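Local coordinates for protein RNA N6-adenosine-methyltransferase METTL16 (Homo sapiens, PDB 6M1U) that methylates adenosine at N6 in RNA, including U6 snRNA, and carries a vertebrate conserved region that probably assists RNA binding, at residues I31-T35 / E57-L61. Residues are numbered along the deposited sequence; the frame is centred on the assembly and turned at random.
Sequences IVVVT and EEVSL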
loop_
_atom_site.group_PDB
_atom_site.type_symbol
_atom_site.label_atom_id
_atom_site.label_comp_id
_atom_site.label_asym_id
_atom_site.label_seq_id
_atom_site.Cartn_x
_atom_site.Cartn_y
_atom_site.Cartn_z
ATOM N N ILE A 31 11.026 -3.835 -0.992
ATOM C CA ILE A 31 9.622 -3.767 -1.492
ATOM C C ILE A 31 8.757 -4.760 -0.708
ATOM O O ILE A 31 7.560 -4.483 -0.534
ATOM C CB ILE A 31 9.555 -4.010 -3.012
ATOM C CG1 ILE A 31 10.050 -5.406 -3.392
ATOM C CG2 ILE A 31 10.310 -2.927 -3.762
ATOM C CD1 ILE A 31 10.168 -5.621 -4.880
ATOM N N VAL A 32 9.345 -5.870 -0.256
ATOM C CA VAL A 32 8.579 -6.883 0.527
ATOM C C VAL A 32 8.200 -6.254 1.870
ATOM O O VAL A 32 7.026 -6.350 2.260
ATOM C CB VAL A 32 9.394 -8.171 0.736
ATOM C CG1 VAL A 32 8.813 -9.020 1.854
ATOM C CG2 VAL A 32 9.506 -8.979 -0.545
ATOM N N VAL A 33 9.174 -5.638 2.540
ATOM C CA VAL A 33 8.930 -4.983 3.855
ATOM C C VAL A 33 7.766 -4.004 3.696
ATOM O O VAL A 33 6.770 -4.151 4.422
ATOM C CB VAL A 33 10.195 -4.265 4.360
ATOM C CG1 VAL A 33 9.860 -3.174 5.361
ATOM C CG2 VAL A 33 11.195 -5.244 4.950
ATOM N N VAL A 34 7.902 -3.054 2.769
ATOM C CA VAL A 34 6.854 -2.025 2.511
ATOM C C VAL A 34 5.499 -2.713 2.332
ATOM O O VAL A 34 4.545 -2.320 3.020
ATOM C CB VAL A 34 7.207 -1.173 1.278
ATOM C CG1 VAL A 34 6.047 -0.290 0.854
ATOM C CG2 VAL A 34 8.458 -0.344 1.509
ATOM N N THR A 35 5.434 -3.714 1.451
ATOM C CA THR A 35 4.179 -4.411 1.185
ATOM C C THR A 35 3.548 -4.939 2.464
ATOM O O THR A 35 2.349 -4.741 2.702
ATOM C CB THR A 35 4.413 -5.557 0.209
ATOM O OG1 THR A 35 4.830 -5.024 -1.060
ATOM C CG2 THR A 35 3.140 -6.374 0.050
ATOM N N GLU A 57 10.149 -8.380 -10.207
ATOM C CA GLU A 57 10.740 -7.316 -9.419
ATOM C C GLU A 57 9.679 -6.446 -8.748
ATOM O O GLU A 57 9.834 -5.232 -8.650
ATOM C CB GLU A 57 11.686 -6.496 -10.292
ATOM C CG GLU A 57 12.925 -7.314 -10.736
ATOM C CD GLU A 57 14.111 -6.460 -11.195
ATOM O OE1 GLU A 57 13.897 -5.336 -11.714
ATOM O OE2 GLU A 57 15.268 -6.918 -11.039
ATOM N N GLU A 58 8.598 -7.066 -8.253
ATOM C CA GLU A 58 7.496 -6.374 -7.567
ATOM C C GLU A 58 6.750 -7.357 -6.660
ATOM O O GLU A 58 6.891 -8.576 -6.786
ATOM C CB GLU A 58 6.508 -5.741 -8.557
ATOM C CG GLU A 58 5.745 -6.797 -9.318
ATOM C CD GLU A 58 4.728 -6.269 -10.329
ATOM O OE1 GLU A 58 4.679 -5.056 -10.635
ATOM O OE2 GLU A 58 3.967 -7.103 -10.837
ATOM N N VAL A 59 5.965 -6.805 -5.731
ATOM C CA VAL A 59 4.976 -7.546 -4.958
ATOM C C VAL A 59 3.616 -6.888 -5.162
ATOM O O VAL A 59 3.524 -5.658 -5.189
ATOM C CB VAL A 59 5.330 -7.553 -3.466
ATOM C CG1 VAL A 59 4.321 -8.391 -2.671
ATOM C CG2 VAL A 59 6.743 -8.026 -3.274
ATOM N N SER A 60 2.560 -7.692 -5.308
ATOM C CA SER A 60 1.236 -7.167 -5.616
ATOM C C SER A 60 0.213 -7.590 -4.572
ATOM O O SER A 60 0.163 -8.760 -4.175
ATOM C CB SER A 60 0.747 -7.640 -6.986
ATOM O OG SER A 60 1.715 -7.372 -7.982
ATOM N N LEU A 61 -0.625 -6.639 -4.168
ATOM C CA LEU A 61 -1.840 -6.905 -3.417
ATOM C C LEU A 61 -3.052 -6.682 -4.305
ATOM O O LEU A 61 -3.132 -5.661 -4.987
ATOM C CB LEU A 61 -1.971 -5.965 -2.244
ATOM C CG LEU A 61 -0.898 -6.147 -1.231
ATOM C CD1 LEU A 61 -1.152 -5.073 -0.189
ATOM C CD2 LEU A 61 -1.082 -7.556 -0.711
#
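V59, on the strand, meets T35, on the helix, through its CG1 methyl and its CB: CG1 of V59 lies 3.6 Å from CG2 of T35, while CB of V59 rests 3.5 Å from OG1 of T35. The two side chains cross at a slant, and the threonine presents its methyl and its hydroxyl together to the valine. That hydroxyl can lie against hydrocarbon because its polar need is met within the helix, where OG1 of T35 donates to O of I31 at 2.8 Å. With OG1 anti to the carbonyl carbon of T35 and beside its backbone N (chi1 -65°), it faces back along the helix to this oxygen. O of I31 also accepts the helical bond from N of T35, and the two donors arrive from opposite faces of the carbonyl plane. A valine in place of T35 removes the hydroxyl, and O of I31 would probably be left with the helical bond from the backbone N as its one remaining bond within this segment.

The contact belongs to an alpha+beta arrangement in which helix 30-44 packs on one face of an antiparallel sheet; the axes of 31-35 and 58-61 run 17° from parallel and come within 8.4 Å of each other. V59 and L61 turn their side chains to the helix; V59 pairs through its backbone with V116 of the adjoining strand 108-119. I31 extends the interface toward the start of the strand: its CD1 reaches the backbone, 3.8 Å from O of E57, and its CG1 passes 4.2 Å from CG2 of V59. CG2 of V32 touches that same methyl at 4.0 Å. The CG2 methyl of T35 also approaches CG of L61, whose side chain continues against I38 and L42 of the helix.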